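Local coordinates for adenylate kinase (Thermus thermophilus, PDB 3CM0), which catalyses the reversible transfer of the terminal phosphate of ATP to AMP, giving two ADP and balancing the cell's adenine nucleotides, at residues V114-R126 with D134-V146. Sequence-based numbering, arbitrary orientation.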
ATOM      1  N   VAL A 114       3.425  10.046  11.331  1.00 10.35           N
ATOM      2  CA  VAL A 114       3.501   9.849  12.793  1.00 14.65           C
ATOM      3  C   VAL A 114       4.903  10.231  13.226  1.00 14.16           C
ATOM      4  O   VAL A 114       5.854   9.938  12.532  1.00 15.87           O
ATOM      5  CB  VAL A 114       3.250   8.359  13.151  1.00 14.45           C
ATOM      6  CG1 VAL A 114       3.336   8.148  14.663  1.00 15.06           C
ATOM      7  CG2 VAL A 114       1.848   7.934  12.648  1.00 18.72           C
ATOM      8  N   PRO A 115       5.041  10.906  14.387  1.00 12.96           N
ATOM      9  CA  PRO A 115       6.377  11.297  14.859  1.00 16.94           C
ATOM     10  C   PRO A 115       7.209  10.023  15.017  1.00 12.02           C
ATOM     11  O   PRO A 115       6.713   9.023  15.536  1.00 13.33           O
ATOM     12  CB  PRO A 115       6.085  11.966  16.203  1.00 16.74           C
ATOM     13  CG  PRO A 115       4.771  12.530  16.032  1.00 16.14           C
ATOM     14  CD  PRO A 115       3.988  11.469  15.240  1.00 14.79           C
ATOM     15  N   GLU A 116       8.482  10.076  14.638  1.00 13.71           N
ATOM     16  CA  GLU A 116       9.307   8.884  14.681  1.00 20.44           C
ATOM     17  C   GLU A 116       9.449   8.306  16.069  1.00 20.45           C
ATOM     18  O   GLU A 116       9.487   7.098  16.223  1.00 18.01           O
ATOM     19  CB  GLU A 116      10.693   9.146  14.077  1.00 24.38           C
ATOM     20  CG  GLU A 116      11.551   7.877  14.070  1.00 31.29           C
ATOM     21  CD  GLU A 116      12.818   7.982  13.225  1.00 41.24           C
ATOM     22  OE1 GLU A 116      13.713   7.122  13.388  1.00 40.21           O
ATOM     23  OE2 GLU A 116      12.916   8.906  12.392  1.00 44.38           O
ATOM     24  N   GLU A 117       9.514   9.161  17.084  1.00 15.30           N
ATOM     25  CA  GLU A 117       9.632   8.630  18.439  1.00 22.42           C
ATOM     26  C   GLU A 117       8.423   7.746  18.799  1.00 18.90           C
ATOM     27  O   GLU A 117       8.568   6.738  19.493  1.00 18.87           O
ATOM     28  CB  GLU A 117       9.787   9.784  19.448  1.00 23.15           C
ATOM     29  CG  GLU A 117       8.712  10.861  19.306  1.00 32.03           C
ATOM     30  CD  GLU A 117       9.096  12.056  18.398  1.00 38.04           C
ATOM     31  OE1 GLU A 117       9.590  11.882  17.247  1.00 27.94           O
ATOM     32  OE2 GLU A 117       8.877  13.195  18.854  1.00 33.86           O
ATOM     33  N   GLU A 118       7.233   8.105  18.330  1.00 14.62           N
ATOM     34  CA  GLU A 118       6.043   7.314  18.612  1.00 15.01           C
ATOM     35  C   GLU A 118       6.060   6.013  17.792  1.00 15.64           C
ATOM     36  O   GLU A 118       5.646   4.933  18.280  1.00 16.13           O
ATOM     37  CB  GLU A 118       4.755   8.111  18.274  1.00 15.64           C
ATOM     38  CG  GLU A 118       4.554   9.338  19.210  1.00 22.59           C
ATOM     39  CD  GLU A 118       4.284   8.939  20.659  1.00 28.95           C
ATOM     40  OE1 GLU A 118       4.103   7.735  20.924  1.00 21.58           O
ATOM     41  OE2 GLU A 118       4.234   9.829  21.542  1.00 24.28           O
ATOM     42  N   LEU A 119       6.493   6.106  16.542  1.00 15.67           N
ATOM     43  CA  LEU A 119       6.539   4.867  15.749  1.00 18.66           C
ATOM     44  C   LEU A 119       7.495   3.885  16.426  1.00 19.31           C
ATOM     45  O   LEU A 119       7.183   2.699  16.576  1.00 18.85           O
ATOM     46  CB  LEU A 119       7.037   5.146  14.355  1.00 16.41           C
ATOM     47  CG  LEU A 119       6.122   5.897  13.395  1.00 22.39           C
ATOM     48  CD1 LEU A 119       6.946   6.326  12.198  1.00 20.76           C
ATOM     49  CD2 LEU A 119       4.963   5.011  12.973  1.00 24.42           C
ATOM     50  N   VAL A 120       8.664   4.369  16.834  1.00 14.83           N
ATOM     51  CA  VAL A 120       9.628   3.498  17.497  1.00 17.52           C
ATOM     52  C   VAL A 120       9.060   2.910  18.789  1.00 23.31           C
ATOM     53  O   VAL A 120       9.181   1.706  19.050  1.00 21.48           O
ATOM     54  CB  VAL A 120      10.924   4.270  17.823  1.00 19.37           C
ATOM     55  CG1 VAL A 120      11.861   3.377  18.631  1.00 20.08           C
ATOM     56  CG2 VAL A 120      11.592   4.732  16.546  1.00 18.68           C
ATOM     57  N   ARG A 121       8.426   3.745  19.612  1.00 19.24           N
ATOM     58  CA  ARG A 121       7.846   3.244  20.856  1.00 21.33           C
ATOM     59  C   ARG A 121       6.828   2.141  20.576  1.00 18.08           C
ATOM     60  O   ARG A 121       6.829   1.088  21.231  1.00 22.07           O
ATOM     61  CB  ARG A 121       7.132   4.372  21.629  1.00 21.20           C
ATOM     62  CG  ARG A 121       8.046   5.362  22.270  1.00 26.85           C
ATOM     63  CD  ARG A 121       7.223   6.526  22.824  1.00 26.55           C
ATOM     64  NE  ARG A 121       6.714   6.255  24.168  1.00 46.54           N
ATOM     65  CZ  ARG A 121       5.474   6.515  24.567  1.00 44.29           C
ATOM     66  NH1 ARG A 121       4.597   7.051  23.727  1.00 48.89           N
ATOM     67  NH2 ARG A 121       5.112   6.250  25.815  1.00 45.03           N
ATOM     68  N   ARG A 122       5.963   2.382  19.604  1.00 19.57           N
ATOM     69  CA  ARG A 122       4.926   1.416  19.249  1.00 18.85           C
ATOM     70  C   ARG A 122       5.507   0.095  18.815  1.00 23.40           C
ATOM     71  O   ARG A 122       5.111  -0.962  19.340  1.00 24.61           O
ATOM     72  CB  ARG A 122       4.083   1.915  18.096  1.00 22.57           C
ATOM     73  CG  ARG A 122       3.211   3.072  18.423  1.00 30.78           C
ATOM     74  CD  ARG A 122       2.438   3.496  17.200  1.00 34.22           C
ATOM     75  NE  ARG A 122       1.576   4.631  17.516  1.00 37.56           N
ATOM     76  CZ  ARG A 122       0.810   5.246  16.629  1.00 36.29           C
ATOM     77  NH1 ARG A 122       0.792   4.843  15.364  1.00 32.57           N
ATOM     78  NH2 ARG A 122       0.069   6.272  17.009  1.00 42.82           N
ATOM     79  N   ILE A 123       6.431   0.161  17.857  1.00 22.53           N
ATOM     80  CA  ILE A 123       7.046  -1.043  17.321  1.00 26.92           C
ATOM     81  C   ILE A 123       7.783  -1.824  18.413  1.00 30.10           C
ATOM     82  O   ILE A 123       7.604  -3.053  18.538  1.00 26.38           O
ATOM     83  CB  ILE A 123       8.005  -0.683  16.189  1.00 23.60           C
ATOM     84  CG1 ILE A 123       7.207  -0.095  15.016  1.00 24.37           C
ATOM     85  CG2 ILE A 123       8.790  -1.932  15.760  1.00 21.44           C
ATOM     86  CD1 ILE A 123       8.061   0.554  13.949  1.00 19.84           C
ATOM     87  N   LEU A 124       8.596  -1.129  19.213  1.00 21.68           N
ATOM     88  CA  LEU A 124       9.324  -1.813  20.280  1.00 22.96           C
ATOM     89  C   LEU A 124       8.378  -2.421  21.318  1.00 26.27           C
ATOM     90  O   LEU A 124       8.654  -3.493  21.869  1.00 26.75           O
ATOM     91  CB  LEU A 124      10.346  -0.868  20.940  1.00 16.94           C
ATOM     92  CG  LEU A 124      11.513  -0.389  20.073  1.00 28.05           C
ATOM     93  CD1 LEU A 124      12.397   0.531  20.893  1.00 28.30           C
ATOM     94  CD2 LEU A 124      12.328  -1.568  19.555  1.00 32.00           C
ATOM     95  N   ARG A 125       7.252  -1.767  21.580  1.00 25.71           N
ATOM     96  CA  ARG A 125       6.313  -2.317  22.541  1.00 25.27           C
ATOM     97  C   ARG A 125       5.665  -3.605  22.035  1.00 28.50           C
ATOM     98  O   ARG A 125       5.601  -4.605  22.764  1.00 31.47           O
ATOM     99  CB  ARG A 125       5.210  -1.313  22.889  1.00 28.39           C
ATOM    100  CG  ARG A 125       4.214  -1.897  23.889  1.00 37.37           C
ATOM    101  CD  ARG A 125       3.209  -0.877  24.381  1.00 49.71           C
ATOM    102  NE  ARG A 125       2.216  -1.495  25.258  1.00 53.58           N
ATOM    103  CZ  ARG A 125       1.207  -2.243  24.825  1.00 56.63           C
ATOM    104  NH1 ARG A 125       1.052  -2.460  23.525  1.00 61.16           N
ATOM    105  NH2 ARG A 125       0.357  -2.780  25.686  1.00 48.91           N
ATOM    106  N   ARG A 126       5.144  -3.571  20.815  1.00 26.83           N
ATOM    107  CA  ARG A 126       4.512  -4.749  20.245  1.00 32.53           C
ATOM    108  C   ARG A 126       5.554  -5.879  20.165  1.00 35.16           C
ATOM    109  O   ARG A 126       5.236  -7.051  20.405  1.00 32.01           O
ATOM    110  CB  ARG A 126       3.957  -4.428  18.858  1.00 31.47           C
ATOM    111  CG  ARG A 126       3.350  -5.623  18.129  1.00 54.52           C
ATOM    112  CD  ARG A 126       2.958  -5.265  16.696  1.00 57.64           C
ATOM    113  NE  ARG A 126       4.115  -4.922  15.869  1.00 68.97           N
ATOM    114  CZ  ARG A 126       4.916  -5.806  15.277  1.00 73.83           C
ATOM    115  NH1 ARG A 126       4.693  -7.109  15.409  1.00 73.49           N
ATOM    116  NH2 ARG A 126       5.946  -5.386  14.552  1.00 78.56           N
ATOM    117  N   ASP A 134      14.071  -9.365  16.839  1.00 26.14           N
ATOM    118  CA  ASP A 134      14.686  -8.648  15.729  1.00 33.16           C
ATOM    119  C   ASP A 134      14.515  -7.141  15.784  1.00 36.93           C
ATOM    120  O   ASP A 134      15.125  -6.421  14.995  1.00 37.42           O
ATOM    121  CB  ASP A 134      14.114  -9.166  14.413  1.00 39.95           C
ATOM    122  CG  ASP A 134      12.647  -8.844  14.267  1.00 42.54           C
ATOM    123  OD1 ASP A 134      11.954  -8.795  15.316  1.00 36.52           O
ATOM    124  OD2 ASP A 134      12.195  -8.648  13.117  1.00 47.25           O
ATOM    125  N   ASP A 135      13.688  -6.665  16.709  1.00 37.25           N
ATOM    126  CA  ASP A 135      13.453  -5.235  16.824  1.00 38.29           C
ATOM    127  C   ASP A 135      14.112  -4.595  18.053  1.00 43.51           C
ATOM    128  O   ASP A 135      13.675  -4.809  19.192  1.00 43.97           O
ATOM    129  CB  ASP A 135      11.943  -4.927  16.877  1.00 38.71           C
ATOM    130  CG  ASP A 135      11.173  -5.450  15.672  1.00 34.66           C
ATOM    131  OD1 ASP A 135      11.501  -5.080  14.515  1.00 38.55           O
ATOM    132  OD2 ASP A 135      10.212  -6.221  15.892  1.00 37.17           O
ATOM    133  N   ASN A 136      15.165  -3.820  17.813  1.00 38.10           N
ATOM    134  CA  ASN A 136      15.849  -3.086  18.872  1.00 37.60           C
ATOM    135  C   ASN A 136      15.828  -1.675  18.298  1.00 35.89           C
ATOM    136  O   ASN A 136      15.560  -1.515  17.104  1.00 35.18           O
ATOM    137  CB  ASN A 136      17.281  -3.585  19.051  1.00 44.29           C
ATOM    138  CG  ASN A 136      18.140  -3.325  17.836  1.00 41.22           C
ATOM    139  OD1 ASN A 136      18.437  -2.178  17.505  1.00 48.40           O
ATOM    140  ND2 ASN A 136      18.544  -4.393  17.157  1.00 52.86           N
ATOM    141  N   GLU A 137      16.111  -0.658  19.113  1.00 28.04           N
ATOM    142  CA  GLU A 137      16.042   0.722  18.631  1.00 28.49           C
ATOM    143  C   GLU A 137      16.771   0.961  17.330  1.00 26.83           C
ATOM    144  O   GLU A 137      16.229   1.536  16.370  1.00 29.07           O
ATOM    145  CB  GLU A 137      16.567   1.704  19.682  1.00 26.65           C
ATOM    146  CG  GLU A 137      16.232   3.122  19.319  1.00 31.99           C
ATOM    147  CD  GLU A 137      16.807   4.149  20.276  1.00 52.46           C
ATOM    148  OE1 GLU A 137      16.761   3.910  21.501  1.00 52.76           O
ATOM    149  OE2 GLU A 137      17.292   5.199  19.798  1.00 58.88           O
ATOM    150  N   GLU A 138      18.017   0.517  17.291  1.00 30.26           N
ATOM    151  CA  GLU A 138      18.841   0.686  16.110  1.00 32.46           C
ATOM    152  C   GLU A 138      18.202   0.106  14.861  1.00 29.87           C
ATOM    153  O   GLU A 138      18.042   0.810  13.867  1.00 32.05           O
ATOM    154  CB  GLU A 138      20.211   0.026  16.322  1.00 46.70           C
ATOM    155  CG  GLU A 138      21.118   0.025  15.084  1.00 50.90           C
ATOM    156  CD  GLU A 138      21.880   1.331  14.900  1.00 62.95           C
ATOM    157  OE1 GLU A 138      22.575   1.755  15.851  1.00 70.22           O
ATOM    158  OE2 GLU A 138      21.796   1.927  13.806  1.00 56.51           O
ATOM    159  N   THR A 139      17.837  -1.177  14.897  1.00 28.57           N
ATOM    160  CA  THR A 139      17.247  -1.813  13.720  1.00 34.93           C
ATOM    161  C   THR A 139      15.946  -1.151  13.265  1.00 32.36           C
ATOM    162  O   THR A 139      15.693  -1.032  12.058  1.00 25.03           O
ATOM    163  CB  THR A 139      16.990  -3.329  13.940  1.00 41.04           C
ATOM    164  OG1 THR A 139      16.106  -3.521  15.046  1.00 41.39           O
ATOM    165  CG2 THR A 139      18.295  -4.056  14.212  1.00 37.95           C
ATOM    166  N   VAL A 140      15.124  -0.730  14.224  1.00 25.71           N
ATOM    167  CA  VAL A 140      13.865  -0.080  13.878  1.00 27.56           C
ATOM    168  C   VAL A 140      14.125   1.281  13.230  1.00 25.53           C
ATOM    169  O   VAL A 140      13.547   1.587  12.189  1.00 23.10           O
ATOM    170  CB  VAL A 140      12.947   0.069  15.112  1.00 24.27           C
ATOM    171  CG1 VAL A 140      11.716   0.933  14.754  1.00 20.19           C
ATOM    172  CG2 VAL A 140      12.493  -1.318  15.594  1.00 29.15           C
ATOM    173  N   ARG A 141      14.996   2.104  13.810  1.00 22.31           N
ATOM    174  CA  ARG A 141      15.273   3.403  13.208  1.00 28.41           C
ATOM    175  C   ARG A 141      15.899   3.254  11.828  1.00 26.28           C
ATOM    176  O   ARG A 141      15.696   4.092  10.949  1.00 23.94           O
ATOM    177  CB  ARG A 141      16.202   4.251  14.084  1.00 29.02           C
ATOM    178  CG  ARG A 141      15.554   4.818  15.331  1.00 30.46           C
ATOM    179  CD  ARG A 141      16.570   5.608  16.150  1.00 35.99           C
ATOM    180  NE  ARG A 141      16.134   5.823  17.525  1.00 48.23           N
ATOM    181  CZ  ARG A 141      15.082   6.554  17.879  1.00 55.58           C
ATOM    182  NH1 ARG A 141      14.340   7.158  16.954  1.00 59.21           N
ATOM    183  NH2 ARG A 141      14.763   6.674  19.161  1.00 48.37           N
ATOM    184  N   ARG A 142      16.683   2.205  11.634  1.00 28.47           N
ATOM    185  CA  ARG A 142      17.290   1.995  10.328  1.00 29.11           C
ATOM    186  C   ARG A 142      16.234   1.586   9.307  1.00 26.70           C
ATOM    187  O   ARG A 142      16.226   2.074   8.170  1.00 32.45           O
ATOM    188  CB  ARG A 142      18.358   0.900  10.400  1.00 38.97           C
ATOM    189  CG  ARG A 142      19.141   0.764   9.104  1.00 46.06           C
ATOM    190  CD  ARG A 142      20.071  -0.437   9.158  1.00 69.04           C
ATOM    191  NE  ARG A 142      19.343  -1.673   9.452  1.00 75.82           N
ATOM    192  CZ  ARG A 142      18.371  -2.172   8.693  1.00 78.01           C
ATOM    193  NH1 ARG A 142      18.000  -1.544   7.585  1.00 79.28           N
ATOM    194  NH2 ARG A 142      17.764  -3.299   9.047  1.00 81.15           N
ATOM    195  N   ARG A 143      15.345   0.683   9.697  1.00 23.86           N
ATOM    196  CA  ARG A 143      14.297   0.268   8.789  1.00 30.04           C
ATOM    197  C   ARG A 143      13.417   1.469   8.432  1.00 31.42           C
ATOM    198  O   ARG A 143      12.922   1.557   7.303  1.00 23.63           O
ATOM    199  CB  ARG A 143      13.467  -0.857   9.408  1.00 38.35           C
ATOM    200  CG  ARG A 143      14.235  -2.184   9.509  1.00 52.91           C
ATOM    201  CD  ARG A 143      13.483  -3.222  10.350  1.00 60.95           C
ATOM    202  NE  ARG A 143      14.157  -4.521  10.392  1.00 60.76           N
ATOM    203  CZ  ARG A 143      13.792  -5.528  11.183  1.00 60.43           C
ATOM    204  NH1 ARG A 143      12.760  -5.384  12.002  1.00 72.03           N
ATOM    205  NH2 ARG A 143      14.451  -6.681  11.157  1.00 64.88           N
ATOM    206  N   LEU A 144      13.230   2.403   9.373  1.00 25.62           N
ATOM    207  CA  LEU A 144      12.408   3.581   9.092  1.00 21.14           C
ATOM    208  C   LEU A 144      13.110   4.518   8.117  1.00 18.94           C
ATOM    209  O   LEU A 144      12.464   5.178   7.297  1.00 20.02           O
ATOM    210  CB  LEU A 144      12.053   4.325  10.403  1.00 20.09           C
ATOM    211  CG  LEU A 144      11.059   3.560  11.285  1.00 20.77           C
ATOM    212  CD1 LEU A 144      10.917   4.280  12.635  1.00 21.34           C
ATOM    213  CD2 LEU A 144       9.701   3.450  10.581  1.00 26.04           C
ATOM    214  N   GLU A 145      14.436   4.578   8.182  1.00 24.62           N
ATOM    215  CA  GLU A 145      15.204   5.432   7.276  1.00 23.10           C
ATOM    216  C   GLU A 145      15.176   4.874   5.855  1.00 28.21           C
ATOM    217  O   GLU A 145      15.135   5.628   4.862  1.00 25.19           O
ATOM    218  CB  GLU A 145      16.648   5.551   7.769  1.00 28.88           C
ATOM    219  CG  GLU A 145      17.566   6.312   6.829  1.00 33.91           C
ATOM    220  CD  GLU A 145      17.104   7.739   6.556  1.00 39.27           C
ATOM    221  OE1 GLU A 145      16.437   8.349   7.417  1.00 41.40           O
ATOM    222  OE2 GLU A 145      17.434   8.263   5.479  1.00 42.43           O
ATOM    223  N   VAL A 146      15.202   3.551   5.760  1.00 25.60           N
ATOM    224  CA  VAL A 146      15.143   2.897   4.457  1.00 29.01           C
ATOM    225  C   VAL A 146      13.767   3.157   3.842  1.00 28.63           C
ATOM    226  O   VAL A 146      13.638   3.482   2.650  1.00 23.73           O
ATOM    227  CB  VAL A 146      15.375   1.379   4.593  1.00 29.56           C
ATOM    228  CG1 VAL A 146      14.989   0.663   3.306  1.00 34.50           C
ATOM    229  CG2 VAL A 146      16.837   1.119   4.911  1.00 29.29           C
TER
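Val120 and Ile123 meet Val140 and Leu144 in an apolar seam between segments 116-126 and 137-146 of longer helices. CG2 of Ile123 lies 3.8 Å from CG2 of Val140, while its CD1 reaches along to the other methyl, CG1, so Val140 is gripped by both branches. Val120 CG2 packs 4.0 Å from CD1 of Leu144, and CG of Glu116 touches that same methyl, the Glu116 and Leu144 side chains running in opposite directions. Leu124 closes the far end: its CD2 rests 3.5 Å from the backbone O of Asp135, against the turn entering the second helix.

One margin of the seam is charged. Arg141 runs extended from CG to NE, crossing Val120 at about a right angle, and its guanidinium carries Val120 CG2 over one face. At its edge, Glu116 OE1 makes a long salt bridge, 3.6 Å, to NH1. Glu116 gets there with CG anti to the backbone N (chi1 -178°) and an extended chain. Arg141 is held from its own helix by Glu137, whose OE2 accepts from NE at 2.6 Å, nearly in the guanidinium plane. An alanine in place of Arg141 would probably leave both carboxylates without their shared cation and uncover Val120 CG2.

Farther out, Asn136 OD1 caps the second helix by accepting from Thr139 N, and Arg143 NH1 bridges to Asp135 OD1 at 2.8 Å.

These helices carry the LID; their segments run at 127°, nearer antiparallel than parallel, and meet at its base, where Leu124 touches Asp135. With no hydrogen bond across and only a long salt bridge, the pairing probably rests on apolar side-chain packing.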